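Local atomic coordinates of ricin B-related lectin (Polyporus squamosus, PDB entry 5MUA), a protein that joins a galactose-binding beta-trefoil lectin region to a papain-like, calcium-binding protease region that binds the inhibitor E-64. Residues R20-E25 and P44-W49; P33-S38 and T82-Y87; G241-G246 and W277-Y282. All coordinates share one frame; numbering follows the deposited sequence.

Contact 1: residues R20-E25 and P44-W49; sequences RLALSE and PLNNLW
Two backbone-directed hydrogen bonds dock strand R20-L23 onto the 3-10 turn L45-N47 and the tryptophan after it. The indole of W49, its CG anti to the carbonyl carbon (chi1 -61°), presents its N-H edge: NE1 donates to L21 O at 3.0 Å, almost straight (170° at the hydrogen). The oxygen lies in the ring plane, but the N-H comes in from above the carbonyl plane. L23 N donates a more bent bond to N46 O at 3.1 Å, and N64 ND2 also binds that oxygen. C-H...O contacts reinforce both sites, from A22 CA to N46 O at 3.2 Å and from N47 CA to L21 O.

Water extends the polar set. One molecule bridges L21 O (2.8 Å) and N47 O, donating to both. Another accepts from R20 NE and N47 ND2; these two side chains cross obliquely, planes 79° apart, and R20 NH2 and N47 ND2, 3.4 Å apart, are both donors, bound instead by V42 O and D43 OD1, with Y10 adding a cation-pi contact to R20. A third water accepts from N46 ND2 and gives a weak bond to S24 O.

Apolar contact runs along the indole: L23 CB rests 4.2 Å from W49 CH2, and L21 CB lies near CE2 of W49, with I11 and V35 packing on W49 as well. N47-L48-W49 probably corresponds to the Q-x-W signature of ricin-type trefoils. Buried carbonyls are thus well supplied: an indole N-H and a water grip L21 O, and the first of these bonds helps hold the indole in its rotation.

Contact 2: residues P33-S38 and T82-Y87; sequences PDVIIS and TAIIGY. With GAL (beta-D-galactopyranose), chain J.
A single beta bridge, D34 with I85, is all that pairs these backbones before P33-S38 swings away from strand T82-Y87. Two bonds frame it. G86 N donates to P33 O at 2.9 Å, nearly along the C=O axis and close to straight (165° at the hydrogen), whereas V35 N reaches I84 O at 3.0 Å from above the carbonyl plane. A water oxygen lies 2.7 Å from I84 O and probably bonds there; its link to D34 OD1 is weak, while D34 OD2 forms a salt bridge with K31.

V35 and I84 lie side by side and point the same way, their CG2 methyls 3.7 Å apart. P33 sets its ring carbons against the backbone of G86, CD 3.5 Å from G86 O. In this beta-trefoil the bridge joins the hairpin of strands 19-23 and 35-39 to the sheet that carries the galactose site, where I85 pairs through its backbone with D72.

I85 serves two partners: its CB touches P33 O, and its CG1, in the crowded position (chi1 63°) with an extended chain beyond, carries CD1 to 3.7 Å from C6 of the galactose. Y87 meets the sugar with a ring face, C4 standing 3.6 Å above the plane over its centre, the aromatic platform familiar from ricin-type lectins. D72, G75, H76 and N94 hydrogen-bond the galactose.

Contact 3: residues G241-G246 and W277-Y282; sequences GSKSSG and WDYKAY
K243 lies obliquely across Y279, its CE methylene and ammonium over one face of the phenol ring. The CE methylene is 3.9 Å from the ring centroid of Y279, 27° off the normal and offset toward the rim, a CH-pi contact. Beyond it NZ stands 4.5 Å from the same centroid, only 18° off the normal, so a cation-pi interaction follows. The lysine's CG takes the crowded position between backbone N and carbonyl carbon (chi1 42°), and from there the chain runs fully extended past D278 until NZ donates to W277 O at 2.8 Å, nearly along the C=O axis. That bond anchors the ammonium above the ring, and the carboxylate of D278, nearby though not in contact, would probably stabilise its charge. Y279 is also approached at its edge, G246 O lying in the ring plane 3.5 Å from CE1; H248, of the E-64 pocket, meets the ring at a shallow angle.

The backbones of two neighbouring antiparallel strands of the papain-like region pair here, the first ending in a type I turn, K243 to G246, that leads on into strand 246-255. S242 and K280 form the hydrogen-bonded pair: S242 N to K280 O is 2.9 Å and K280 N to S242 O 3.0 Å, each donor above the carbonyl plane. G241 and A281 form the neighbouring non-hydrogen-bonded pair, drawn to 3.8 Å between CA atoms; G241 CA also lies close against K280 O.

The chain turns a corner at Y282, whose ring swings back toward the strand, CD2 3.9 Å from G241 CA and the hydroxyl of S242 near its edge. Y282 also touches the bound E-64 and packs on Y173 of the second subunit.

How the contacts relate
From the N terminus, R20-E25 comes first, then P33-S38, P44-W49 and T82-Y87, so contacts 1 and 2 cross: the loop closed by contact 1 is still open when the loop of contact 2 begins. The two touch directly, because strands 19-23 and 35-39 are antiparallel neighbours; A22 O to I36 N and R20 N to S38 O are probable hydrogen bonds. Together they tie this hairpin to the turn before strand 49-53 and to the galactose-binding sheet. Contact 3 follows in series, closing a loop of beta strands in the papain-like region on the far side of the chain's centre, its centre about 41 Å from that of contact 1 and about 50 Å from that of contact 2.

Contact 1: residues R20-E25 and P44-W49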
loop_
_atom_site.group_PDB
_atom_site.type_symbol
_atom_site.label_atom_id
_atom_site.label_comp_id
_atom_site.label_asym_id
_atom_site.label_seq_id
_atom_site.Cartn_x
_atom_site.Cartn_y
_atom_site.Cartn_z
ATOM N N ARG B 20 5.670 33.503 7.150
ATOM C CA ARG B 20 5.695 32.459 8.180
ATOM C C ARG B 20 7.083 31.845 8.356
ATOM O O ARG B 20 8.008 32.102 7.576
ATOM C CB ARG B 20 4.604 31.441 7.910
ATOM C CG ARG B 20 4.819 30.716 6.612
ATOM C CD ARG B 20 3.525 30.044 6.227
ATOM N NE ARG B 20 3.557 29.525 4.895
ATOM C CZ ARG B 20 2.496 29.072 4.247
ATOM N NH1 ARG B 20 1.308 29.120 4.776
ATOM N NH2 ARG B 20 2.642 28.594 3.038
ATOM N N LEU B 21 7.225 31.056 9.424
ATOM C CA LEU B 21 8.485 30.538 9.796
ATOM C C LEU B 21 8.806 29.281 9.016
ATOM O O LEU B 21 7.945 28.444 8.771
ATOM C CB LEU B 21 8.484 30.252 11.253
ATOM C CG LEU B 21 8.403 31.509 12.141
ATOM C CD1 LEU B 21 8.596 31.014 13.566
ATOM C CD2 LEU B 21 9.484 32.551 11.800
ATOM N N ALA B 22 10.058 29.147 8.665
ATOM C CA ALA B 22 10.555 27.917 8.026
ATOM C C ALA B 22 12.001 27.688 8.511
ATOM O O ALA B 22 12.601 28.541 9.164
ATOM C CB ALA B 22 10.484 28.047 6.500
ATOM N N LEU B 23 12.550 26.511 8.232
ATOM C CA LEU B 23 13.942 26.228 8.518
ATOM C C LEU B 23 14.765 26.238 7.242
ATOM O O LEU B 23 14.400 25.632 6.254
ATOM C CB LEU B 23 14.072 24.924 9.258
ATOM C CG LEU B 23 15.451 24.700 9.816
ATOM C CD1 LEU B 23 15.690 25.556 11.074
ATOM C CD2 LEU B 23 15.543 23.218 10.237
ATOM N N SER B 24 15.867 26.967 7.278
ATOM C CA SER B 24 16.842 27.014 6.232
ATOM C C SER B 24 17.333 25.648 5.891
ATOM O O SER B 24 17.473 24.819 6.789
ATOM C CB SER B 24 18.071 27.848 6.618
ATOM O OG SER B 24 18.940 27.932 5.482
ATOM N N GLU B 25 17.585 25.409 4.603
ATOM C CA GLU B 25 18.253 24.141 4.211
ATOM C C GLU B 25 19.793 24.179 4.215
ATOM O O GLU B 25 20.455 23.137 4.015
ATOM C CB GLU B 25 17.744 23.676 2.844
ATOM C CG GLU B 25 16.274 23.384 2.751
ATOM C CD GLU B 25 15.962 22.801 1.402
ATOM O OE1 GLU B 25 15.891 23.607 0.467
ATOM O OE2 GLU B 25 15.880 21.561 1.290
ATOM N N PRO B 44 6.832 25.204 0.935
ATOM C CA PRO B 44 7.916 24.192 1.092
ATOM C C PRO B 44 7.709 23.448 2.422
ATOM O O PRO B 44 7.264 24.022 3.403
ATOM C CB PRO B 44 9.201 25.028 1.112
ATOM C CG PRO B 44 8.728 26.304 1.620
ATOM C CD PRO B 44 7.372 26.566 1.098
ATOM N N LEU B 45 8.000 22.157 2.422
ATOM C CA LEU B 45 7.623 21.320 3.541
ATOM C C LEU B 45 8.296 21.771 4.877
ATOM O O LEU B 45 7.804 21.446 5.927
ATOM C CB LEU B 45 7.982 19.854 3.246
ATOM C CG LEU B 45 7.331 19.189 2.045
ATOM C CD1 LEU B 45 7.811 17.746 1.867
ATOM C CD2 LEU B 45 5.854 19.167 2.361
ATOM N N ASN B 46 9.444 22.458 4.779
ATOM C CA ASN B 46 10.145 22.995 5.925
ATOM C C ASN B 46 9.472 24.207 6.582
ATOM O O ASN B 46 10.052 24.794 7.517
ATOM C CB ASN B 46 11.636 23.224 5.612
ATOM C CG ASN B 46 11.838 24.198 4.491
ATOM O OD1 ASN B 46 10.966 24.969 4.121
ATOM N ND2 ASN B 46 13.009 24.131 3.899
ATOM N N ASN B 47 8.274 24.552 6.132
ATOM C CA ASN B 47 7.412 25.490 6.870
ATOM C C ASN B 47 6.503 24.833 7.892
ATOM O O ASN B 47 5.656 25.497 8.507
ATOM C CB ASN B 47 6.656 26.418 5.931
ATOM C CG ASN B 47 5.556 25.696 5.159
ATOM O OD1 ASN B 47 5.225 24.515 5.493
ATOM N ND2 ASN B 47 4.985 26.386 4.129
ATOM N N LEU B 48 6.613 23.518 8.049
ATOM C CA LEU B 48 5.702 22.796 8.916
ATOM C C LEU B 48 6.328 22.558 10.256
ATOM O O LEU B 48 7.413 22.013 10.332
ATOM C CB LEU B 48 5.324 21.462 8.293
ATOM C CG LEU B 48 4.617 21.613 6.933
ATOM C CD1 LEU B 48 4.599 20.266 6.185
ATOM C CD2 LEU B 48 3.184 22.162 7.110
ATOM N N TRP B 49 5.586 22.880 11.319
ATOM C CA TRP B 49 6.112 22.742 12.675
ATOM C C TRP B 49 5.278 21.811 13.530
ATOM O O TRP B 49 4.047 22.004 13.707
ATOM C CB TRP B 49 6.214 24.109 13.355
ATOM C CG TRP B 49 7.138 25.009 12.599
ATOM C CD1 TRP B 49 6.776 25.906 11.627
ATOM C CD2 TRP B 49 8.596 25.056 12.637
ATOM N NE1 TRP B 49 7.869 26.519 11.132
ATOM C CE2 TRP B 49 8.998 26.040 11.724
ATOM C CE3 TRP B 49 9.574 24.412 13.400
ATOM C CZ2 TRP B 49 10.357 26.383 11.513
ATOM C CZ3 TRP B 49 10.936 24.747 13.212
ATOM C CH2 TRP B 49 11.309 25.733 12.264
HETATM O O HOH W 1 6.076 29.161 3.301
HETATM O O HOH W 2 5.186 28.071 9.191
HETATM O O HOH W 3 14.966 22.632 5.941
#

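Contact 2: residues P33-S38 and T82-Y87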
loop_
_atom_site.group_PDB
_atom_site.type_symbol
_atom_site.label_atom_id
_atom_site.label_comp_id
_atom_site.label_asym_id
_atom_site.label_seq_id
_atom_site.Cartn_x
_atom_site.Cartn_y
_atom_site.Cartn_z
ATOM N N PRO B 33 21.421 25.551 10.806
ATOM C CA PRO B 33 20.409 26.178 9.959
ATOM C C PRO B 33 19.557 27.174 10.770
ATOM O O PRO B 33 19.171 26.908 11.918
ATOM C CB PRO B 33 19.513 25.017 9.482
ATOM C CG PRO B 33 19.692 23.963 10.525
ATOM C CD PRO B 33 21.096 24.134 11.093
ATOM N N ASP B 34 19.362 28.335 10.191
ATOM C CA ASP B 34 18.542 29.366 10.836
ATOM C C ASP B 34 17.073 29.067 10.664
ATOM O O ASP B 34 16.612 28.618 9.599
ATOM C CB ASP B 34 18.829 30.733 10.247
ATOM C CG ASP B 34 20.296 31.151 10.422
ATOM O OD1 ASP B 34 20.816 31.006 11.535
ATOM O OD2 ASP B 34 20.914 31.555 9.439
ATOM N N VAL B 35 16.282 29.404 11.676
ATOM C CA VAL B 35 14.868 29.583 11.466
ATOM C C VAL B 35 14.766 30.884 10.693
ATOM O O VAL B 35 15.369 31.912 11.099
ATOM C CB VAL B 35 14.051 29.643 12.796
ATOM C CG1 VAL B 35 12.607 30.025 12.547
ATOM C CG2 VAL B 35 14.082 28.306 13.501
ATOM N N ILE B 36 13.981 30.907 9.622
ATOM C CA ILE B 36 13.926 32.027 8.674
ATOM C C ILE B 36 12.463 32.354 8.371
ATOM O O ILE B 36 11.518 31.587 8.697
ATOM C CB ILE B 36 14.695 31.771 7.351
ATOM C CG1 ILE B 36 14.107 30.516 6.576
ATOM C CG2 ILE B 36 16.186 31.514 7.619
ATOM C CD1 ILE B 36 14.643 30.271 5.146
ATOM N N ILE B 37 12.260 33.540 7.820
ATOM C CA ILE B 37 10.969 33.924 7.289
ATOM C C ILE B 37 10.807 33.299 5.900
ATOM O O ILE B 37 11.781 33.124 5.187
ATOM C CB ILE B 37 10.794 35.471 7.181
ATOM C CG1 ILE B 37 11.814 36.111 6.193
ATOM C CG2 ILE B 37 10.828 36.063 8.574
ATOM C CD1 ILE B 37 11.729 37.658 6.021
ATOM N N SER B 38 9.552 33.074 5.537
ATOM C CA SER B 38 9.150 32.349 4.345
ATOM C C SER B 38 7.877 32.972 3.846
ATOM O O SER B 38 6.937 33.232 4.619
ATOM C CB SER B 38 8.825 30.899 4.802
ATOM O OG SER B 38 8.474 30.135 3.741
ATOM N N THR B 82 19.802 37.195 19.758
ATOM C CA THR B 82 20.317 35.846 19.677
ATOM C C THR B 82 19.576 35.022 18.618
ATOM O O THR B 82 18.362 35.049 18.570
ATOM C CB THR B 82 20.109 35.149 21.024
ATOM O OG1 THR B 82 20.854 35.868 22.036
ATOM C CG2 THR B 82 20.580 33.706 20.988
ATOM N N ALA B 83 20.333 34.298 17.804
ATOM C CA ALA B 83 19.762 33.559 16.660
ATOM C C ALA B 83 18.852 32.473 17.187
ATOM O O ALA B 83 19.175 31.799 18.193
ATOM C CB ALA B 83 20.864 32.898 15.834
ATOM N N ILE B 84 17.798 32.244 16.424
ATOM C CA ILE B 84 16.893 31.104 16.617
ATOM C C ILE B 84 17.268 30.135 15.471
ATOM O O ILE B 84 17.209 30.518 14.321
ATOM C CB ILE B 84 15.393 31.462 16.490
ATOM C CG1 ILE B 84 14.950 32.549 17.476
ATOM C CG2 ILE B 84 14.534 30.195 16.633
ATOM C CD1 ILE B 84 15.032 32.164 18.926
ATOM N N ILE B 85 17.624 28.899 15.809
ATOM C CA ILE B 85 18.178 27.937 14.870
ATOM C C ILE B 85 17.392 26.636 14.974
ATOM O O ILE B 85 16.574 26.449 15.893
ATOM C CB ILE B 85 19.683 27.701 15.178
ATOM C CG1 ILE B 85 19.901 27.083 16.567
ATOM C CG2 ILE B 85 20.460 29.013 15.038
ATOM C CD1 ILE B 85 21.334 26.750 16.956
ATOM N N GLY B 86 17.714 25.702 14.077
ATOM C CA GLY B 86 17.292 24.332 14.188
ATOM C C GLY B 86 18.463 23.477 14.666
ATOM O O GLY B 86 19.560 23.616 14.157
ATOM N N TYR B 87 18.279 22.697 15.717
ATOM C CA TYR B 87 19.391 21.947 16.314
ATOM C C TYR B 87 18.874 20.525 16.624
ATOM O O TYR B 87 17.673 20.314 16.826
ATOM C CB TYR B 87 19.838 22.641 17.576
ATOM C CG TYR B 87 21.252 22.391 18.003
ATOM C CD1 TYR B 87 22.341 23.003 17.347
ATOM C CD2 TYR B 87 21.530 21.574 19.071
ATOM C CE1 TYR B 87 23.643 22.759 17.722
ATOM C CE2 TYR B 87 22.841 21.329 19.445
ATOM C CZ TYR B 87 23.881 21.966 18.776
ATOM O OH TYR B 87 25.170 21.757 19.187
HETATM C C1 GAL J . 24.822 25.218 22.496
HETATM C C2 GAL J . 23.416 24.766 22.888
HETATM C C3 GAL J . 22.612 24.174 21.748
HETATM C C4 GAL J . 22.693 25.121 20.541
HETATM C C5 GAL J . 24.169 25.490 20.233
HETATM C C6 GAL J . 24.326 26.528 19.142
HETATM O O1 GAL J . 25.295 25.954 23.587
HETATM O O2 GAL J . 23.541 23.766 23.914
HETATM O O3 GAL J . 21.268 23.951 22.249
HETATM O O4 GAL J . 21.931 26.302 20.904
HETATM O O5 GAL J . 24.808 26.057 21.389
HETATM O O6 GAL J . 25.709 26.684 18.872
HETATM O O HOH W 4 18.529 32.646 13.276
#

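Contact 3: residues G241-G246 and W277-Y282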
loop_
_atom_site.group_PDB
_atom_site.type_symbol
_atom_site.label_atom_id
_atom_site.label_comp_id
_atom_site.label_asym_id
_atom_site.label_seq_id
_atom_site.Cartn_x
_atom_site.Cartn_y
_atom_site.Cartn_z
ATOM N N GLY B 241 -16.439 0.694 -1.321
ATOM C CA GLY B 241 -17.854 1.008 -1.285
ATOM C C GLY B 241 -18.596 0.426 -2.471
ATOM O O GLY B 241 -17.991 -0.164 -3.371
ATOM N N SER B 242 -19.907 0.600 -2.436
ATOM C CA SER B 242 -20.742 0.058 -3.468
ATOM C C SER B 242 -21.932 0.891 -3.733
ATOM O O SER B 242 -22.386 1.697 -2.905
ATOM C CB SER B 242 -21.186 -1.345 -3.101
ATOM O OG SER B 242 -21.899 -1.366 -1.888
ATOM N N LYS B 243 -22.515 0.618 -4.883
ATOM C CA LYS B 243 -23.899 1.056 -5.081
ATOM C C LYS B 243 -24.618 -0.027 -5.844
ATOM O O LYS B 243 -24.029 -1.053 -6.142
ATOM C CB LYS B 243 -23.884 2.372 -5.808
ATOM C CG LYS B 243 -22.890 2.428 -6.897
ATOM C CD LYS B 243 -22.892 3.759 -7.526
ATOM C CE LYS B 243 -21.929 3.784 -8.698
ATOM N NZ LYS B 243 -21.938 5.122 -9.335
ATOM N N SER B 244 -25.864 0.214 -6.227
ATOM C CA SER B 244 -26.610 -0.846 -6.968
ATOM C C SER B 244 -25.884 -1.356 -8.243
ATOM O O SER B 244 -26.004 -2.537 -8.588
ATOM C CB SER B 244 -28.059 -0.435 -7.237
ATOM O OG SER B 244 -28.084 0.542 -8.268
ATOM N N SER B 245 -25.114 -0.516 -8.909
ATOM C CA SER B 245 -24.429 -0.907 -10.129
ATOM C C SER B 245 -23.018 -1.545 -10.041
ATOM O O SER B 245 -22.481 -1.945 -11.078
ATOM C CB SER B 245 -24.388 0.295 -10.996
ATOM O OG SER B 245 -23.637 1.259 -10.330
ATOM N N GLY B 246 -22.427 -1.643 -8.825
ATOM C CA GLY B 246 -21.199 -2.423 -8.573
ATOM C C GLY B 246 -20.398 -1.775 -7.420
ATOM O O GLY B 246 -20.857 -0.819 -6.763
ATOM N N TRP B 277 -18.593 9.532 -6.235
ATOM C CA TRP B 277 -19.215 8.943 -7.450
ATOM C C TRP B 277 -20.439 8.081 -7.082
ATOM O O TRP B 277 -20.733 7.055 -7.701
ATOM C CB TRP B 277 -18.196 8.124 -8.260
ATOM C CG TRP B 277 -16.965 8.882 -8.480
ATOM C CD1 TRP B 277 -16.733 9.782 -9.459
ATOM C CD2 TRP B 277 -15.797 8.865 -7.641
ATOM N NE1 TRP B 277 -15.465 10.344 -9.301
ATOM C CE2 TRP B 277 -14.890 9.806 -8.176
ATOM C CE3 TRP B 277 -15.439 8.147 -6.488
ATOM C CZ2 TRP B 277 -13.621 10.037 -7.613
ATOM C CZ3 TRP B 277 -14.203 8.400 -5.917
ATOM C CH2 TRP B 277 -13.309 9.329 -6.486
ATOM N N ASP B 278 -21.136 8.493 -6.035
ATOM C CA ASP B 278 -22.266 7.776 -5.519
ATOM C C ASP B 278 -22.013 6.447 -4.838
ATOM O O ASP B 278 -22.972 5.814 -4.400
ATOM C CB ASP B 278 -23.408 7.668 -6.519
ATOM C CG ASP B 278 -23.892 9.011 -6.974
ATOM O OD1 ASP B 278 -23.688 10.018 -6.278
ATOM O OD2 ASP B 278 -24.494 9.045 -8.032
ATOM N N TYR B 279 -20.742 6.093 -4.604
ATOM C CA TYR B 279 -20.487 4.886 -3.788
ATOM C C TYR B 279 -20.726 5.164 -2.367
ATOM O O TYR B 279 -20.448 6.290 -1.869
ATOM C CB TYR B 279 -19.071 4.336 -3.990
ATOM C CG TYR B 279 -18.831 3.859 -5.421
ATOM C CD1 TYR B 279 -19.384 2.661 -5.875
ATOM C CD2 TYR B 279 -18.053 4.583 -6.289
ATOM C CE1 TYR B 279 -19.184 2.249 -7.176
ATOM C CE2 TYR B 279 -17.833 4.152 -7.593
ATOM C CZ TYR B 279 -18.424 3.017 -8.024
ATOM O OH TYR B 279 -18.207 2.577 -9.300
ATOM N N LYS B 280 -21.173 4.130 -1.664
ATOM C CA LYS B 280 -21.354 4.215 -0.245
ATOM C C LYS B 280 -20.463 3.181 0.384
ATOM O O LYS B 280 -20.491 1.993 -0.011
ATOM C CB LYS B 280 -22.823 4.070 0.177
ATOM C CG LYS B 280 -23.763 5.120 -0.407
ATOM C CD LYS B 280 -23.533 6.508 0.241
ATOM C CE LYS B 280 -24.157 7.653 -0.544
ATOM N NZ LYS B 280 -25.620 7.483 -0.664
ATOM N N ALA B 281 -19.647 3.639 1.321
ATOM C CA ALA B 281 -18.589 2.827 1.914
ATOM C C ALA B 281 -19.033 1.778 2.919
ATOM O O ALA B 281 -19.903 2.018 3.762
ATOM C CB ALA B 281 -17.481 3.716 2.480
ATOM N N TYR B 282 -18.465 0.579 2.789
ATOM C CA TYR B 282 -18.603 -0.433 3.811
ATOM C C TYR B 282 -17.361 -0.655 4.620
ATOM O O TYR B 282 -17.421 -1.226 5.733
ATOM C CB TYR B 282 -19.164 -1.739 3.269
ATOM C CG TYR B 282 -18.375 -2.370 2.159
ATOM C CD1 TYR B 282 -17.305 -3.267 2.434
ATOM C CD2 TYR B 282 -18.731 -2.173 0.824
ATOM C CE1 TYR B 282 -16.578 -3.835 1.422
ATOM C CE2 TYR B 282 -17.991 -2.777 -0.195
ATOM C CZ TYR B 282 -16.937 -3.647 0.119
ATOM O OH TYR B 282 -16.204 -4.243 -0.883
#